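Local coordinates for protein putative adenosine kinase (Schistosoma mansoni, PDB 3VAS) that probably catalyses the phosphorylation of adenosine to AMP, as a ribokinase-family (pfkB) adenosine kinase, at residues E128-V141 with V153-H166. Numbering follows the deposited sequence.
Sequences EFQIAEEPLMTGKV and VTYLGAACDLSLAH. With ADN (adenosine), chain C.
Gln130 sets its CB over the centre of the His166 imidazole, 3.5 Å from the ring centroid and almost on the ring normal, a CH-pi contact, with the amide plane turned 30° from the ring. With CG anti to the backbone N (chi1 179°) and the chain extended beyond it, the glutamine runs alongside the histidine, pointing the other way, and carries its amide to the backbone at the N-terminal end of helix 164-167. There Ser163 N donates in the carbonyl plane, on a lone pair of Gln130 OE1 (3.1 Å), while Gln130 NE2 makes a weak, bent bond to Asp161 O; the two together probably set the rotation of the amide, the Ser163 bond being the firmer. Ser163 also caps the helix, its OG accepting from His166 N. The imidazole is anchored at its edge: His166 NE2 reaches Glu128 O at 3.0 Å, with the oxygen in the ring plane but the donor well above the carbonyl plane.

Farther along, Ala132 CB meets Ala158 CB at 3.7 Å, and Leu136 sets CG against Ala158 and CD2 against the Asp161 carboxylate. A water links Asp161 OD2 to Glu133 N. The backbones close up at Gly139, whose CA makes a CA-H...O contact of 3.2 Å with Leu156 O, and at Gly157, which has positive phi in the type II' turn Leu156-Ala159. Ala158 N bonds Met137 O. Lys140 and Tyr155, a hydrogen-bonded antiparallel pair, share one hairpin face; Val141 and Thr154 lie on the opposite one, facing the adenosine. Thr154 OG1 lies 2.8 Å from its N7, Val141 CG2 packs near O2', and Leu156 CD2 is 3.7 Å from N6 of the adenosine.

The contact thus joins hairpin strands 138-145 and 150-157 and fastens the following turn and helix 164-167 onto strand 126-131, itself paired with strand 101-107; Val141 rests on strand 27-40, and Leu156 and Leu162 pack against helix 189-205.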
loop_
_atom_site.group_PDB
_atom_site.type_symbol
_atom_site.label_atom_id
_atom_site.label_comp_id
_atom_site.label_asym_id
_atom_site.label_seq_id
_atom_site.Cartn_x
_atom_site.Cartn_y
_atom_site.Cartn_z
ATOM N N GLU A 128 -14.377 -8.372 5.743
ATOM C CA GLU A 128 -14.482 -9.493 6.663
ATOM C C GLU A 128 -13.288 -9.441 7.606
ATOM O O GLU A 128 -12.265 -10.087 7.374
ATOM C CB GLU A 128 -14.524 -10.827 5.915
ATOM C CG GLU A 128 -15.846 -11.117 5.219
ATOM C CD GLU A 128 -16.987 -11.392 6.191
ATOM O OE1 GLU A 128 -16.721 -11.697 7.376
ATOM O OE2 GLU A 128 -18.158 -11.307 5.766
ATOM N N PHE A 129 -13.418 -8.647 8.663
ATOM C CA PHE A 129 -12.328 -8.473 9.612
ATOM C C PHE A 129 -12.185 -9.679 10.517
ATOM O O PHE A 129 -13.174 -10.274 10.943
ATOM C CB PHE A 129 -12.545 -7.226 10.471
ATOM C CG PHE A 129 -12.287 -5.938 9.748
ATOM C CD1 PHE A 129 -10.987 -5.516 9.503
ATOM C CD2 PHE A 129 -13.339 -5.147 9.317
ATOM C CE1 PHE A 129 -10.742 -4.330 8.839
ATOM C CE2 PHE A 129 -13.100 -3.959 8.652
ATOM C CZ PHE A 129 -11.802 -3.551 8.412
ATOM N N GLN A 130 -10.941 -10.042 10.797
ATOM C CA GLN A 130 -10.653 -10.976 11.868
ATOM C C GLN A 130 -10.466 -10.136 13.122
ATOM O O GLN A 130 -9.839 -9.076 13.081
ATOM C CB GLN A 130 -9.382 -11.768 11.563
ATOM C CG GLN A 130 -8.979 -12.754 12.650
ATOM C CD GLN A 130 -7.691 -13.474 12.312
ATOM O OE1 GLN A 130 -7.210 -13.397 11.182
ATOM N NE2 GLN A 130 -7.122 -14.173 13.289
ATOM N N ILE A 131 -11.037 -10.577 14.231
ATOM C CA ILE A 131 -10.887 -9.824 15.464
ATOM C C ILE A 131 -9.868 -10.544 16.340
ATOM O O ILE A 131 -9.980 -11.749 16.578
ATOM C CB ILE A 131 -12.238 -9.616 16.199
ATOM C CG1 ILE A 131 -13.027 -8.451 15.588
ATOM C CG2 ILE A 131 -12.004 -9.283 17.657
ATOM C CD1 ILE A 131 -13.473 -8.634 14.151
ATOM N N ALA A 132 -8.852 -9.810 16.784
ATOM C CA ALA A 132 -7.810 -10.386 17.621
ATOM C C ALA A 132 -8.328 -10.672 19.029
ATOM O O ALA A 132 -9.168 -9.939 19.552
ATOM C CB ALA A 132 -6.603 -9.464 17.673
ATOM N N GLU A 133 -7.832 -11.751 19.628
ATOM C CA GLU A 133 -8.131 -12.076 21.018
ATOM C C GLU A 133 -7.682 -10.947 21.937
ATOM O O GLU A 133 -6.562 -10.450 21.820
ATOM C CB GLU A 133 -7.431 -13.374 21.414
ATOM C CG GLU A 133 -8.120 -14.629 20.913
ATOM C CD GLU A 133 -9.310 -15.012 21.769
ATOM O OE1 GLU A 133 -10.147 -15.818 21.307
ATOM O OE2 GLU A 133 -9.404 -14.511 22.912
ATOM N N GLU A 134 -8.564 -10.535 22.842
ATOM C CA GLU A 134 -8.241 -9.477 23.792
ATOM C C GLU A 134 -7.122 -9.961 24.714
ATOM O O GLU A 134 -7.040 -11.149 25.014
ATOM C CB GLU A 134 -9.489 -9.072 24.592
ATOM C CG GLU A 134 -10.701 -8.744 23.718
ATOM C CD GLU A 134 -11.843 -8.083 24.490
ATOM O OE1 GLU A 134 -13.014 -8.473 24.282
ATOM O OE2 GLU A 134 -11.573 -7.165 25.294
ATOM N N PRO A 135 -6.259 -9.044 25.177
ATOM C CA PRO A 135 -6.326 -7.595 24.988
ATOM C C PRO A 135 -5.383 -7.059 23.906
ATOM O O PRO A 135 -4.863 -5.955 24.065
ATOM C CB PRO A 135 -5.864 -7.080 26.347
ATOM C CG PRO A 135 -4.798 -8.067 26.740
ATOM C CD PRO A 135 -5.197 -9.405 26.134
ATOM N N LEU A 136 -5.160 -7.810 22.832
ATOM C CA LEU A 136 -4.323 -7.308 21.745
ATOM C C LEU A 136 -5.064 -6.195 20.993
ATOM O O LEU A 136 -6.152 -6.412 20.459
ATOM C CB LEU A 136 -3.908 -8.437 20.801
ATOM C CG LEU A 136 -2.905 -8.081 19.695
ATOM C CD1 LEU A 136 -1.669 -7.404 20.273
ATOM C CD2 LEU A 136 -2.509 -9.320 18.899
ATOM N N MET A 137 -4.476 -5.001 20.971
ATOM C CA MET A 137 -5.141 -3.819 20.428
ATOM C C MET A 137 -4.860 -3.590 18.948
ATOM O O MET A 137 -3.828 -4.015 18.424
ATOM C CB MET A 137 -4.763 -2.570 21.234
ATOM C CG MET A 137 -5.165 -2.629 22.723
ATOM S SD MET A 137 -6.945 -2.589 23.037
ATOM C CE MET A 137 -7.398 -4.325 23.047
ATOM N N THR A 138 -5.799 -2.922 18.283
ATOM C CA THR A 138 -5.646 -2.556 16.884
ATOM C C THR A 138 -4.315 -1.834 16.681
ATOM O O THR A 138 -3.938 -0.982 17.485
ATOM C CB THR A 138 -6.805 -1.647 16.424
ATOM O OG1 THR A 138 -8.041 -2.372 16.501
ATOM C CG2 THR A 138 -6.588 -1.172 14.993
ATOM N N GLY A 139 -3.598 -2.195 15.622
ATOM C CA GLY A 139 -2.317 -1.580 15.329
ATOM C C GLY A 139 -2.417 -0.081 15.096
ATOM O O GLY A 139 -3.494 0.447 14.813
ATOM N N LYS A 140 -1.287 0.603 15.211
ATOM C CA LYS A 140 -1.252 2.050 15.079
ATOM C C LYS A 140 0.059 2.507 14.446
ATOM O O LYS A 140 1.090 1.834 14.568
ATOM C CB LYS A 140 -1.418 2.703 16.451
ATOM C CG LYS A 140 -0.464 2.145 17.497
ATOM C CD LYS A 140 -0.716 2.740 18.875
ATOM C CE LYS A 140 0.097 2.019 19.938
ATOM N NZ LYS A 140 -0.175 2.554 21.305
ATOM N N VAL A 141 0.011 3.653 13.774
ATOM C CA VAL A 141 1.199 4.247 13.175
ATOM C C VAL A 141 1.414 5.643 13.742
ATOM O O VAL A 141 0.528 6.491 13.680
ATOM C CB VAL A 141 1.078 4.353 11.639
ATOM C CG1 VAL A 141 2.377 4.889 11.040
ATOM C CG2 VAL A 141 0.724 3.002 11.028
ATOM N N VAL A 153 6.461 5.417 12.554
ATOM C CA VAL A 153 6.800 4.284 13.408
ATOM C C VAL A 153 5.549 3.441 13.631
ATOM O O VAL A 153 4.577 3.898 14.233
ATOM C CB VAL A 153 7.385 4.730 14.759
ATOM C CG1 VAL A 153 7.854 3.512 15.565
ATOM C CG2 VAL A 153 8.534 5.704 14.540
ATOM N N THR A 154 5.582 2.208 13.139
ATOM C CA THR A 154 4.401 1.360 13.123
ATOM C C THR A 154 4.410 0.279 14.199
ATOM O O THR A 154 5.364 -0.488 14.311
ATOM C CB THR A 154 4.246 0.671 11.759
ATOM O OG1 THR A 154 4.104 1.671 10.745
ATOM C CG2 THR A 154 3.025 -0.235 11.750
ATOM N N TYR A 155 3.343 0.237 14.990
ATOM C CA TYR A 155 3.101 -0.868 15.913
ATOM C C TYR A 155 1.969 -1.716 15.342
ATOM O O TYR A 155 0.805 -1.322 15.386
ATOM C CB TYR A 155 2.726 -0.357 17.307
ATOM C CG TYR A 155 2.563 -1.472 18.324
ATOM C CD1 TYR A 155 3.672 -2.132 18.838
ATOM C CD2 TYR A 155 1.303 -1.873 18.757
ATOM C CE1 TYR A 155 3.538 -3.158 19.754
ATOM C CE2 TYR A 155 1.158 -2.903 19.679
ATOM C CZ TYR A 155 2.281 -3.537 20.173
ATOM O OH TYR A 155 2.156 -4.559 21.089
ATOM N N LEU A 156 2.321 -2.866 14.786
ATOM C CA LEU A 156 1.368 -3.680 14.039
ATOM C C LEU A 156 0.210 -4.200 14.886
ATOM O O LEU A 156 -0.918 -4.292 14.397
ATOM C CB LEU A 156 2.084 -4.833 13.335
ATOM C CG LEU A 156 2.893 -4.402 12.106
ATOM C CD1 LEU A 156 3.694 -5.568 11.536
ATOM C CD2 LEU A 156 1.970 -3.819 11.052
ATOM N N GLY A 157 0.492 -4.535 16.144
ATOM C CA GLY A 157 -0.534 -4.969 17.082
ATOM C C GLY A 157 -1.414 -6.091 16.560
ATOM O O GLY A 157 -0.919 -7.132 16.121
ATOM N N ALA A 158 -2.724 -5.859 16.575
ATOM C CA ALA A 158 -3.699 -6.874 16.176
ATOM C C ALA A 158 -3.501 -7.404 14.753
ATOM O O ALA A 158 -3.821 -8.563 14.475
ATOM C CB ALA A 158 -5.110 -6.340 16.348
ATOM N N ALA A 159 -2.972 -6.562 13.864
ATOM C CA ALA A 159 -2.753 -6.930 12.465
ATOM C C ALA A 159 -1.880 -8.175 12.271
ATOM O O ALA A 159 -1.998 -8.861 11.255
ATOM C CB ALA A 159 -2.175 -5.748 11.687
ATOM N N CYS A 160 -1.011 -8.462 13.240
ATOM C CA CYS A 160 -0.154 -9.648 13.190
ATOM C C CYS A 160 -0.939 -10.949 13.273
ATOM O O CYS A 160 -0.509 -11.974 12.736
ATOM C CB CYS A 160 0.872 -9.628 14.324
ATOM S SG CYS A 160 2.123 -8.349 14.162
ATOM N N ASP A 161 -2.081 -10.908 13.952
ATOM C CA ASP A 161 -2.870 -12.110 14.202
ATOM C C ASP A 161 -3.664 -12.588 12.990
ATOM O O ASP A 161 -4.354 -13.606 13.064
ATOM C CB ASP A 161 -3.802 -11.908 15.401
ATOM C CG ASP A 161 -3.123 -12.213 16.726
ATOM O OD1 ASP A 161 -1.875 -12.180 16.786
ATOM O OD2 ASP A 161 -3.840 -12.487 17.712
ATOM N N LEU A 162 -3.572 -11.861 11.879
ATOM C CA LEU A 162 -4.241 -12.279 10.650
ATOM C C LEU A 162 -3.716 -13.648 10.230
ATOM O O LEU A 162 -2.510 -13.831 10.052
ATOM C CB LEU A 162 -4.018 -11.259 9.537
ATOM C CG LEU A 162 -4.568 -11.623 8.158
ATOM C CD1 LEU A 162 -6.098 -11.662 8.164
ATOM C CD2 LEU A 162 -4.045 -10.642 7.129
ATOM N N SER A 163 -4.620 -14.612 10.092
ATOM C CA SER A 163 -4.206 -15.993 9.882
ATOM C C SER A 163 -4.789 -16.609 8.622
ATOM O O SER A 163 -5.804 -16.155 8.101
ATOM C CB SER A 163 -4.593 -16.855 11.083
ATOM O OG SER A 163 -5.999 -16.940 11.205
ATOM N N LEU A 164 -4.133 -17.661 8.150
ATOM C CA LEU A 164 -4.618 -18.429 7.018
ATOM C C LEU A 164 -5.956 -19.079 7.368
ATOM O O LEU A 164 -6.815 -19.252 6.502
ATOM C CB LEU A 164 -3.587 -19.492 6.632
ATOM C CG LEU A 164 -3.772 -20.234 5.310
ATOM C CD1 LEU A 164 -3.932 -19.256 4.151
ATOM C CD2 LEU A 164 -2.597 -21.169 5.070
ATOM N N ALA A 165 -6.128 -19.426 8.644
ATOM C CA ALA A 165 -7.375 -20.014 9.122
ATOM C C ALA A 165 -8.576 -19.099 8.898
ATOM O O ALA A 165 -9.663 -19.565 8.555
ATOM C CB ALA A 165 -7.265 -20.389 10.599
ATOM N N HIS A 166 -8.382 -17.800 9.102
ATOM C CA HIS A 166 -9.473 -16.846 8.945
ATOM C C HIS A 166 -9.768 -16.626 7.471
ATOM O O HIS A 166 -10.922 -16.519 7.063
ATOM C CB HIS A 166 -9.125 -15.519 9.610
ATOM C CG HIS A 166 -10.056 -14.406 9.247
ATOM N ND1 HIS A 166 -11.305 -14.266 9.813
ATOM C CD2 HIS A 166 -9.926 -13.389 8.362
ATOM C CE1 HIS A 166 -11.902 -13.205 9.298
ATOM N NE2 HIS A 166 -11.088 -12.657 8.414
HETATM O "O5'" ADN C . 1.505 4.984 2.825
HETATM C "C5'" ADN C . 1.180 5.589 4.075
HETATM C "C4'" ADN C . 0.391 4.648 4.951
HETATM O "O4'" ADN C . 1.193 3.502 5.276
HETATM C "C3'" ADN C . -0.088 5.209 6.295
HETATM O "O3'" ADN C . -1.500 5.425 6.247
HETATM C "C2'" ADN C . 0.222 4.086 7.310
HETATM O "O2'" ADN C . -0.862 3.726 8.139
HETATM C "C1'" ADN C . 0.644 2.917 6.418
HETATM N N9 ADN C . 1.622 2.012 7.024
HETATM C C8 ADN C . 2.708 2.349 7.693
HETATM N N7 ADN C . 3.356 1.104 8.137
HETATM C C5 ADN C . 2.565 0.007 7.683
HETATM C C6 ADN C . 2.710 -1.370 7.823
HETATM N N6 ADN C . 3.834 -1.903 8.546
HETATM N N1 ADN C . 1.763 -2.222 7.271
HETATM C C2 ADN C . 0.689 -1.718 6.582
HETATM N N3 ADN C . 0.547 -0.363 6.440
HETATM C C4 ADN C . 1.515 0.500 7.013
HETATM O O HOH W 1 -6.310 -13.368 17.920
#